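Local coordinates for protein 2-C-methyl-D-erythritol 4-phosphate cytidylyltransferase (Anaerococcus prevotii, PDB 4KT7) that probably transfers the cytidylyl group of CTP to 2-C-methyl-D-erythritol 4-phosphate, releasing diphosphate, in the second step of the DXP route to isoprenoid precursors, at residues Phe9-Ile14 with Pro101-Val106; Glu55-Ile60 with Lys97-Gln102; Arg129-Val134 with Lys205-His210; Ala137-Asp142 with Asn158-Tyr163. All coordinates share one frame; numbering follows the deposited sequence.

How the interactions relate
Interactions 1 and 2 share the buried nucleotidyltransferase core and meet directly: strands 10-16 and 55-60 are neighbours in the sheet, and Ser11 joins Glu55. Interaction 1 pairs two parallel strands, whereas interaction 2 fixes the loop leading into the second of them through a carboxylate, a water and a few apolar contacts. Interactions 3 and 4 use the two ends of strand 133-139, are only partly buried and both touch the second subunit. Their chemistry is more amphipathic, with lysine methylenes lying on an amide or a ring while the amino ends find polar partners, in one case on the second subunit. Interactions 2 and 4 are the farthest apart, their centres about 33 Å from each other.

Interaction 1 (Phe9-Ile14 with Pro101-Val106); sequences FISAII and PQSELV
Ile10 with Leu105, and Ser11 with Val106 one step on, pair in neighbouring parallel strands of the Rossmann-like core that this GT-A cytidylyltransferase family shares. Ser11 N donates to Leu105 O at 2.9 Å in a nearly straight bond, 176° at the hydrogen. Just ahead of the ladder Phe9 O is gripped twice, by Glu104 N at 3.0 Å and by Leu105 N at 3.3 Å. On one face of the sheet Ile10 CG1 meets Leu105 CD1 at 4.0 Å; on the other, Ile13 CD1 comes within 3.8 Å of Val106 CG2. Phe9 has CG anti to the backbone N (chi1 -170°), placing CG beside Gln102. Ring atom CD2 of Phe9 lies 3.7 Å from Gln102 CD, the two side chains crossing at about a right angle with ring and amide planes 53° apart, while CD1 approaches Ser103 CA. Farther out, Val106 rests on Ile176 of helix 173-184, and Ile13 on Val59 of strand 55-60. The Ser11 hydroxyl has two partners: Glu55 OE2 of that same strand, and Ser103 OG, which donates to Ser11 OG at 2.7 Å.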
# COMPACT_ATOMS: atom_id res chain seq x y z
N PHE A 9 -13.39 26.54 -18.29
CA PHE A 9 -12.84 27.04 -17.03
C PHE A 9 -12.60 25.86 -16.08
O PHE A 9 -13.52 25.07 -15.83
CB PHE A 9 -13.87 27.99 -16.43
CG PHE A 9 -13.38 28.80 -15.26
CD1 PHE A 9 -13.22 28.22 -14.02
CD2 PHE A 9 -13.17 30.16 -15.38
CE1 PHE A 9 -12.81 28.97 -12.93
CE2 PHE A 9 -12.76 30.92 -14.29
CZ PHE A 9 -12.58 30.32 -13.07
N ILE A 10 -11.38 25.75 -15.55
CA ILE A 10 -11.01 24.65 -14.65
C ILE A 10 -10.81 25.16 -13.22
O ILE A 10 -10.09 26.14 -13.00
CB ILE A 10 -9.71 23.93 -15.13
CG1 ILE A 10 -9.86 23.43 -16.57
CG2 ILE A 10 -9.33 22.78 -14.18
CD1 ILE A 10 -8.59 22.81 -17.18
N SER A 11 -11.45 24.51 -12.25
CA SER A 11 -11.25 24.85 -10.84
C SER A 11 -10.51 23.73 -10.14
O SER A 11 -10.67 22.56 -10.50
CB SER A 11 -12.59 25.05 -10.12
OG SER A 11 -13.38 26.02 -10.77
N ALA A 12 -9.71 24.07 -9.13
CA ALA A 12 -9.09 23.04 -8.28
C ALA A 12 -9.52 23.27 -6.84
O ALA A 12 -9.56 24.41 -6.37
CB ALA A 12 -7.58 23.05 -8.39
N ILE A 13 -9.87 22.17 -6.18
CA ILE A 13 -10.24 22.16 -4.78
C ILE A 13 -9.16 21.38 -4.03
O ILE A 13 -9.00 20.19 -4.25
CB ILE A 13 -11.61 21.45 -4.59
CG1 ILE A 13 -12.73 22.25 -5.25
CG2 ILE A 13 -11.92 21.24 -3.11
CD1 ILE A 13 -14.11 21.57 -5.18
N ILE A 14 -8.41 22.07 -3.16
CA ILE A 14 -7.36 21.45 -2.35
C ILE A 14 -7.90 21.28 -0.93
O ILE A 14 -8.17 22.28 -0.24
CB ILE A 14 -6.12 22.35 -2.23
CG1 ILE A 14 -5.58 22.75 -3.61
CG2 ILE A 14 -5.05 21.65 -1.41
CD1 ILE A 14 -5.08 21.59 -4.43
N PRO A 101 -19.02 30.55 -10.96
CA PRO A 101 -20.18 30.13 -11.76
C PRO A 101 -19.80 29.61 -13.15
O PRO A 101 -20.54 28.82 -13.75
CB PRO A 101 -21.00 31.42 -11.91
CG PRO A 101 -20.61 32.25 -10.74
CD PRO A 101 -19.16 31.95 -10.49
N GLN A 102 -18.65 30.05 -13.65
CA GLN A 102 -18.18 29.64 -14.97
C GLN A 102 -17.49 28.26 -14.95
O GLN A 102 -17.25 27.67 -16.00
CB GLN A 102 -17.24 30.71 -15.54
CG GLN A 102 -16.70 30.44 -16.93
CD GLN A 102 -15.83 31.57 -17.45
OE1 GLN A 102 -15.88 32.70 -16.94
NE2 GLN A 102 -15.03 31.29 -18.48
N SER A 103 -17.22 27.74 -13.76
CA SER A 103 -16.46 26.48 -13.67
C SER A 103 -17.15 25.30 -14.38
O SER A 103 -18.29 24.95 -14.08
CB SER A 103 -16.22 26.12 -12.21
OG SER A 103 -15.44 24.94 -12.14
N GLU A 104 -16.46 24.68 -15.34
CA GLU A 104 -17.04 23.50 -15.99
C GLU A 104 -16.32 22.21 -15.67
O GLU A 104 -16.83 21.12 -15.94
CB GLU A 104 -17.10 23.68 -17.51
CG GLU A 104 -18.05 24.75 -17.99
CD GLU A 104 -18.70 24.38 -19.31
OE1 GLU A 104 -19.56 23.47 -19.31
OE2 GLU A 104 -18.33 24.98 -20.34
N LEU A 105 -15.11 22.32 -15.13
CA LEU A 105 -14.30 21.15 -14.78
C LEU A 105 -13.68 21.35 -13.41
O LEU A 105 -13.27 22.46 -13.08
CB LEU A 105 -13.18 20.95 -15.81
CG LEU A 105 -13.60 20.71 -17.26
CD1 LEU A 105 -12.41 20.86 -18.22
CD2 LEU A 105 -14.26 19.35 -17.43
N VAL A 106 -13.62 20.30 -12.59
CA VAL A 106 -13.05 20.46 -11.25
C VAL A 106 -12.06 19.35 -10.95
O VAL A 106 -12.35 18.16 -11.16
CB VAL A 106 -14.14 20.54 -10.14
CG1 VAL A 106 -15.12 19.40 -10.26
CG2 VAL A 106 -13.50 20.54 -8.75

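Interaction 2 (Glu55-Ile60 with Lys97-Gln102); sequences EIILVI and KALDPQ
Glu55 reaches from the start of strand 55-60 to the backbone of Asp100. From CB, which points at the loop, CG stands between the backbone N and the carbonyl carbon (chi1 77°), and the chain then runs extended, bringing CD up to Asp100 N and CB. At the tip, OE2 accepts from Asp100 N at 3.1 Å through its syn lone pair, the bond being close to straight (164°), and also touches Leu99 CD2 at 3.7 Å. OE1 lies 3.4 Å from Asp100 CB and takes a hydrogen bond from a water that donates to Asp100 OD2 as well. Residues 98-102 lie in the connection from helix 88-97 to strand 105-110, an alpha-to-beta link of the Rossmann-like core. Ser11 also bonds OE2, and Arg80 holds Ala98 O and forms a salt bridge with OE1, a positive charge that would probably ease the repulsion between Glu55 OE1 and Asp100 OD2, 4.3 Å apart. An alanine at Glu55 would leave Asp100 N and Arg80 without this carboxylate and would probably weaken the hold on the loop at Asp100. Asp100 OD1 accepts from Gln102 N at 2.9 Å, an Asx turn. Beside the carboxylate, Ile57 CG1 packs on Leu99 CD2 at 3.7 Å.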
# COMPACT_ATOMS: atom_id res chain seq x y z
N GLU A 55 -8.65 28.64 -11.17
CA GLU A 55 -8.83 29.09 -9.79
C GLU A 55 -8.55 27.96 -8.84
O GLU A 55 -8.71 26.79 -9.18
CB GLU A 55 -10.26 29.55 -9.54
CG GLU A 55 -11.24 28.41 -9.36
CD GLU A 55 -12.68 28.88 -9.12
OE1 GLU A 55 -12.91 30.08 -8.83
OE2 GLU A 55 -13.58 28.02 -9.23
N ILE A 56 -8.16 28.31 -7.61
CA ILE A 56 -7.84 27.32 -6.59
C ILE A 56 -8.61 27.61 -5.31
O ILE A 56 -8.52 28.72 -4.75
CB ILE A 56 -6.32 27.34 -6.26
CG1 ILE A 56 -5.48 27.03 -7.51
CG2 ILE A 56 -5.99 26.37 -5.11
CD1 ILE A 56 -3.97 27.08 -7.23
N ILE A 57 -9.37 26.62 -4.84
CA ILE A 57 -10.15 26.73 -3.61
C ILE A 57 -9.54 25.82 -2.56
O ILE A 57 -9.45 24.60 -2.75
CB ILE A 57 -11.61 26.25 -3.81
CG1 ILE A 57 -12.27 26.96 -5.00
CG2 ILE A 57 -12.43 26.49 -2.55
CD1 ILE A 57 -12.20 28.40 -4.93
N LEU A 58 -9.07 26.42 -1.47
CA LEU A 58 -8.58 25.68 -0.31
C LEU A 58 -9.74 25.44 0.62
O LEU A 58 -10.51 26.35 0.92
CB LEU A 58 -7.51 26.46 0.44
CG LEU A 58 -6.14 26.55 -0.21
CD1 LEU A 58 -5.34 27.69 0.39
CD2 LEU A 58 -5.43 25.24 0.01
N VAL A 59 -9.87 24.22 1.11
CA VAL A 59 -10.88 24.00 2.13
C VAL A 59 -10.14 23.75 3.43
O VAL A 59 -9.33 22.80 3.53
CB VAL A 59 -11.81 22.84 1.75
CG1 VAL A 59 -12.94 22.74 2.74
CG2 VAL A 59 -12.39 23.04 0.33
N ILE A 60 -10.39 24.60 4.43
CA ILE A 60 -9.58 24.61 5.64
C ILE A 60 -10.37 24.37 6.93
O ILE A 60 -11.60 24.43 6.94
CB ILE A 60 -8.83 25.95 5.79
CG1 ILE A 60 -9.81 27.08 6.09
CG2 ILE A 60 -8.01 26.24 4.53
CD1 ILE A 60 -9.15 28.39 6.58
N LYS A 97 -19.43 24.14 -3.60
CA LYS A 97 -20.38 25.25 -3.53
C LYS A 97 -19.72 26.60 -3.81
O LYS A 97 -20.39 27.56 -4.22
CB LYS A 97 -21.04 25.31 -2.14
CG LYS A 97 -22.24 24.37 -1.97
CD LYS A 97 -22.97 24.68 -0.65
CE LYS A 97 -22.15 24.24 0.54
NZ LYS A 97 -22.77 24.59 1.86
N ALA A 98 -18.41 26.69 -3.56
CA ALA A 98 -17.69 27.96 -3.67
C ALA A 98 -17.03 28.19 -5.03
O ALA A 98 -16.33 29.18 -5.22
CB ALA A 98 -16.64 28.07 -2.56
N LEU A 99 -17.25 27.28 -5.97
CA LEU A 99 -16.63 27.39 -7.29
C LEU A 99 -17.24 28.55 -8.09
O LEU A 99 -18.42 28.87 -7.93
CB LEU A 99 -16.75 26.07 -8.08
CG LEU A 99 -16.06 24.84 -7.49
CD1 LEU A 99 -16.16 23.62 -8.40
CD2 LEU A 99 -14.60 25.14 -7.19
N ASP A 100 -16.41 29.18 -8.91
CA ASP A 100 -16.85 30.22 -9.84
C ASP A 100 -18.02 29.70 -10.69
O ASP A 100 -18.02 28.53 -11.08
CB ASP A 100 -15.67 30.54 -10.75
CG ASP A 100 -15.86 31.82 -11.51
OD1 ASP A 100 -16.63 31.81 -12.49
OD2 ASP A 100 -15.22 32.83 -11.12
N PRO A 101 -19.02 30.55 -10.96
CA PRO A 101 -20.18 30.13 -11.76
C PRO A 101 -19.80 29.61 -13.15
O PRO A 101 -20.54 28.82 -13.75
CB PRO A 101 -21.00 31.42 -11.91
CG PRO A 101 -20.61 32.25 -10.74
CD PRO A 101 -19.16 31.95 -10.49
N GLN A 102 -18.65 30.05 -13.65
CA GLN A 102 -18.18 29.64 -14.97
C GLN A 102 -17.49 28.26 -14.95
O GLN A 102 -17.25 27.67 -16.00
CB GLN A 102 -17.24 30.71 -15.54
CG GLN A 102 -16.70 30.44 -16.93
CD GLN A 102 -15.83 31.57 -17.45
OE1 GLN A 102 -15.88 32.70 -16.94
NE2 GLN A 102 -15.03 31.29 -18.48
O HOH W 1 -12.89 32.87 -9.45

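Interaction 3 (Arg129-Val134 with Lys205-His210); sequences RKNKAV and KVKVVH
Val134 and Lys207 stand opposite each other in two parallel strands, their CA atoms 4.6 Å apart. Lys207 N donates to Ala133 O at 2.9 Å, the donor tilted 33° from the carbonyl plane, and Val134 CA makes a CA-H...O contact with Lys207 O. Ahead of the ladder a water carries the link on, accepting from Lys132 N at 2.7 Å and donating to Lys205 O at 2.9 Å. Asn131 lays its amide against the lysine's aliphatic stem: CG is 3.6 Å from Lys207 CB, and ND2 is equally near Lys207 CG. Lys207 leaves its strand with CG anti to the backbone N and bends at chi2 (72°). Strand 206-210 flanks strand 133-139 in the mixed sheet and adjoins the second subunit's beta arm, characteristic of IspD dimers. From that arm Asp150 O bonds Lys207 NZ, while Tyr152 of the second subunit bonds Asn131 OD1 through its OH and makes a cation-pi contact with Lys207; Asn131 ND2 bonds Ala127 O of helix 118-127. An alanine at Asn131 would leave Ala127 O and that tyrosine hydroxyl without their amide mate and is likely to open a gap beside Lys207 CB and CG. On the same face, Val134 CG1 packs on Val209 CG2 at 3.7 Å; Ala133 CB and Val206 CG2 meet on the other face, beside Phe197.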
# COMPACT_ATOMS: atom_id res chain seq x y z
N ARG A 129 -10.33 15.48 -21.48
CA ARG A 129 -10.70 15.77 -22.86
C ARG A 129 -11.76 14.79 -23.38
O ARG A 129 -12.66 15.18 -24.13
CB ARG A 129 -9.46 15.76 -23.78
CG ARG A 129 -9.76 16.25 -25.20
CD ARG A 129 -8.50 16.31 -26.08
NE ARG A 129 -7.79 15.03 -26.06
CZ ARG A 129 -8.01 14.05 -26.93
NH1 ARG A 129 -8.92 14.19 -27.89
NH2 ARG A 129 -7.31 12.92 -26.84
N LYS A 130 -11.67 13.53 -22.97
CA LYS A 130 -12.60 12.52 -23.47
C LYS A 130 -13.32 11.74 -22.37
O LYS A 130 -14.09 10.83 -22.67
CB LYS A 130 -11.85 11.54 -24.38
CG LYS A 130 -11.39 12.15 -25.70
CD LYS A 130 -10.21 11.38 -26.28
CE LYS A 130 -10.62 10.01 -26.77
NZ LYS A 130 -9.42 9.21 -27.16
N ASN A 131 -13.08 12.08 -21.11
CA ASN A 131 -13.73 11.37 -20.02
C ASN A 131 -14.33 12.38 -19.06
O ASN A 131 -13.81 13.49 -18.92
CB ASN A 131 -12.71 10.53 -19.26
CG ASN A 131 -11.95 9.59 -20.17
OD1 ASN A 131 -12.47 8.55 -20.57
ND2 ASN A 131 -10.70 9.94 -20.48
N LYS A 132 -15.40 12.00 -18.38
CA LYS A 132 -16.02 12.92 -17.43
C LYS A 132 -15.58 12.69 -16.00
O LYS A 132 -15.90 13.48 -15.12
CB LYS A 132 -17.55 12.91 -17.58
CG LYS A 132 -17.99 13.36 -18.98
CD LYS A 132 -19.44 13.83 -19.00
CE LYS A 132 -19.68 14.70 -20.24
NZ LYS A 132 -20.95 15.49 -20.17
N ALA A 133 -14.82 11.61 -15.78
CA ALA A 133 -14.26 11.34 -14.46
C ALA A 133 -12.89 10.71 -14.65
O ALA A 133 -12.72 9.86 -15.53
CB ALA A 133 -15.16 10.41 -13.68
N VAL A 134 -11.92 11.15 -13.85
CA VAL A 134 -10.54 10.74 -13.99
C VAL A 134 -9.97 10.57 -12.58
O VAL A 134 -10.18 11.43 -11.73
CB VAL A 134 -9.72 11.84 -14.70
CG1 VAL A 134 -8.27 11.40 -14.91
CG2 VAL A 134 -10.38 12.22 -16.06
N LYS A 205 -17.64 6.12 -17.65
CA LYS A 205 -16.51 5.39 -17.07
C LYS A 205 -15.47 6.29 -16.41
O LYS A 205 -15.28 7.45 -16.81
CB LYS A 205 -15.86 4.49 -18.13
CG LYS A 205 -16.78 3.36 -18.61
CD LYS A 205 -15.99 2.08 -18.92
CE LYS A 205 -16.91 0.86 -18.85
NZ LYS A 205 -16.34 -0.37 -19.49
N VAL A 206 -14.81 5.76 -15.38
CA VAL A 206 -13.82 6.52 -14.64
C VAL A 206 -12.46 6.16 -15.21
O VAL A 206 -12.03 5.01 -15.14
CB VAL A 206 -13.87 6.20 -13.12
CG1 VAL A 206 -12.84 7.06 -12.34
CG2 VAL A 206 -15.27 6.41 -12.57
N LYS A 207 -11.79 7.14 -15.81
CA LYS A 207 -10.50 6.90 -16.44
C LYS A 207 -9.41 6.88 -15.39
O LYS A 207 -9.39 7.71 -14.46
CB LYS A 207 -10.19 7.99 -17.48
CG LYS A 207 -8.87 7.80 -18.22
CD LYS A 207 -8.98 6.62 -19.21
CE LYS A 207 -7.61 6.19 -19.71
NZ LYS A 207 -7.76 5.11 -20.73
N VAL A 208 -8.47 5.96 -15.52
CA VAL A 208 -7.40 5.88 -14.55
C VAL A 208 -6.13 6.43 -15.18
O VAL A 208 -5.78 6.06 -16.30
CB VAL A 208 -7.17 4.43 -14.09
CG1 VAL A 208 -6.03 4.38 -13.10
CG2 VAL A 208 -8.45 3.86 -13.47
N VAL A 209 -5.47 7.34 -14.48
CA VAL A 209 -4.18 7.85 -14.91
C VAL A 209 -3.13 7.28 -13.97
O VAL A 209 -3.33 7.28 -12.75
CB VAL A 209 -4.17 9.39 -14.83
CG1 VAL A 209 -2.76 9.94 -14.77
CG2 VAL A 209 -4.98 9.99 -15.99
N HIS A 210 -2.02 6.78 -14.52
CA HIS A 210 -0.92 6.30 -13.68
C HIS A 210 -0.41 7.41 -12.76
O HIS A 210 -0.02 8.49 -13.21
CB HIS A 210 0.25 5.78 -14.53
CG HIS A 210 -0.06 4.50 -15.25
ND1 HIS A 210 -0.20 3.29 -14.59
CD2 HIS A 210 -0.23 4.24 -16.56
CE1 HIS A 210 -0.46 2.34 -15.48
NE2 HIS A 210 -0.48 2.89 -16.68
O HOH W 2 -16.19 9.46 -18.70

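Interaction 4 (Ala137-Asp142 with Asn158-Tyr163); sequences ATKSKD and NRDYVY
Lys139 lies over one face of the Tyr163 ring: its CA sits 3.7 Å above the ring centre, and its CB makes a CH-pi contact, 4.1 Å from the centroid and 16° off the normal. Ala137 C meets the same ring at its edge, in the plane, and Ala137 CB packs on Tyr163 CB. Beyond the ring the lysine bends, chi3 -79° placing CE 3.4 Å from Asp160 O. From there Lys139 and Asp160 run alongside each other in the same direction, and NZ makes a long salt bridge of 3.6 Å with Asp160 OD1. Lys139 and Tyr163 form an antiparallel, non-hydrogen-bonded pair; next to it Ser140 N donates to Val162 O at 2.8 Å, nearly straight (171°). Ser140 O lies 3.6 Å above the plane of the Arg159 guanidinium, nearer the edge than the middle, and Arg159 NE bonds Thr143. A water donating to both Ser140 O and Arg159 O ties the two backbones where the strands part. This is the foot of the beta arm, whose hairpin 144-155 projects from the core. Strand 133-139 has strand 206-210 along its other edge, and Val162 and Tyr163 also pair antiparallel with a strand of the second subunit, carrying the sheet across the dimer.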
# COMPACT_ATOMS: atom_id res chain seq x y z
N ALA A 137 -3.94 6.55 -9.89
CA ALA A 137 -3.81 5.31 -9.12
C ALA A 137 -2.51 4.63 -9.52
O ALA A 137 -1.95 4.94 -10.58
CB ALA A 137 -5.02 4.38 -9.39
N THR A 138 -2.01 3.72 -8.66
CA THR A 138 -0.76 3.01 -8.95
C THR A 138 -0.95 1.51 -8.74
O THR A 138 -1.64 1.10 -7.79
CB THR A 138 0.41 3.46 -8.07
OG1 THR A 138 0.03 3.38 -6.68
CG2 THR A 138 0.88 4.89 -8.44
N LYS A 139 -0.34 0.71 -9.61
CA LYS A 139 -0.46 -0.73 -9.48
C LYS A 139 0.08 -1.12 -8.11
O LYS A 139 1.13 -0.63 -7.69
CB LYS A 139 0.31 -1.47 -10.56
CG LYS A 139 0.10 -2.98 -10.49
CD LYS A 139 0.88 -3.70 -11.58
CE LYS A 139 0.15 -3.61 -12.92
NZ LYS A 139 1.07 -3.94 -14.04
N SER A 140 -0.66 -1.96 -7.40
CA SER A 140 -0.25 -2.30 -6.05
C SER A 140 1.00 -3.15 -6.11
O SER A 140 1.05 -4.17 -6.82
CB SER A 140 -1.35 -3.06 -5.30
OG SER A 140 -0.86 -3.50 -4.05
N LYS A 141 2.03 -2.69 -5.40
CA LYS A 141 3.24 -3.45 -5.24
C LYS A 141 3.09 -4.56 -4.20
O LYS A 141 3.79 -5.56 -4.27
CB LYS A 141 4.40 -2.53 -4.86
CG LYS A 141 5.00 -1.78 -6.02
CD LYS A 141 6.25 -0.99 -5.57
CE LYS A 141 6.86 -0.21 -6.73
NZ LYS A 141 8.03 0.64 -6.34
N ASP A 142 2.21 -4.38 -3.22
CA ASP A 142 1.92 -5.45 -2.26
C ASP A 142 0.81 -6.35 -2.81
O ASP A 142 -0.13 -5.86 -3.42
CB ASP A 142 1.46 -4.87 -0.93
CG ASP A 142 2.57 -4.21 -0.16
OD1 ASP A 142 3.49 -4.93 0.28
OD2 ASP A 142 2.52 -2.97 -0.00
N ASN A 158 -6.40 -10.87 -9.91
CA ASN A 158 -5.34 -10.75 -10.89
C ASN A 158 -4.53 -9.51 -10.56
O ASN A 158 -5.06 -8.41 -10.58
CB ASN A 158 -5.97 -10.61 -12.28
CG ASN A 158 -4.95 -10.62 -13.39
OD1 ASN A 158 -3.76 -10.34 -13.15
ND2 ASN A 158 -5.39 -10.96 -14.60
N ARG A 159 -3.25 -9.70 -10.25
CA ARG A 159 -2.37 -8.62 -9.77
C ARG A 159 -2.15 -7.45 -10.70
O ARG A 159 -1.87 -6.34 -10.24
CB ARG A 159 -1.00 -9.19 -9.44
CG ARG A 159 -0.71 -9.25 -7.96
CD ARG A 159 0.74 -9.61 -7.72
NE ARG A 159 1.32 -8.86 -6.61
CZ ARG A 159 2.29 -7.96 -6.75
NH1 ARG A 159 2.80 -7.70 -7.95
NH2 ARG A 159 2.76 -7.33 -5.68
N ASP A 160 -2.23 -7.70 -12.00
CA ASP A 160 -2.04 -6.64 -12.99
C ASP A 160 -3.15 -5.60 -12.99
O ASP A 160 -3.02 -4.54 -13.61
CB ASP A 160 -1.95 -7.25 -14.38
CG ASP A 160 -0.67 -8.01 -14.60
OD1 ASP A 160 0.38 -7.49 -14.17
OD2 ASP A 160 -0.74 -9.11 -15.19
N TYR A 161 -4.25 -5.91 -12.32
CA TYR A 161 -5.41 -5.02 -12.35
C TYR A 161 -5.77 -4.46 -10.98
O TYR A 161 -6.83 -3.86 -10.81
CB TYR A 161 -6.59 -5.73 -13.01
CG TYR A 161 -6.29 -6.16 -14.43
CD1 TYR A 161 -6.10 -5.22 -15.43
CD2 TYR A 161 -6.15 -7.50 -14.77
CE1 TYR A 161 -5.80 -5.61 -16.74
CE2 TYR A 161 -5.85 -7.90 -16.08
CZ TYR A 161 -5.68 -6.94 -17.05
OH TYR A 161 -5.39 -7.28 -18.36
N VAL A 162 -4.88 -4.65 -10.01
CA VAL A 162 -5.07 -4.16 -8.64
C VAL A 162 -4.31 -2.83 -8.41
O VAL A 162 -3.09 -2.81 -8.43
CB VAL A 162 -4.59 -5.19 -7.59
CG1 VAL A 162 -4.84 -4.66 -6.19
CG2 VAL A 162 -5.30 -6.57 -7.79
N TYR A 163 -5.04 -1.74 -8.21
CA TYR A 163 -4.44 -0.41 -8.05
C TYR A 163 -4.85 0.30 -6.77
O TYR A 163 -5.99 0.20 -6.32
CB TYR A 163 -4.81 0.50 -9.22
CG TYR A 163 -4.07 0.22 -10.50
CD1 TYR A 163 -4.13 -1.03 -11.11
CD2 TYR A 163 -3.32 1.21 -11.12
CE1 TYR A 163 -3.44 -1.30 -12.29
CE2 TYR A 163 -2.64 0.96 -12.31
CZ TYR A 163 -2.71 -0.29 -12.89
OH TYR A 163 -2.05 -0.51 -14.07
O HOH W 3 -0.87 -5.94 -7.73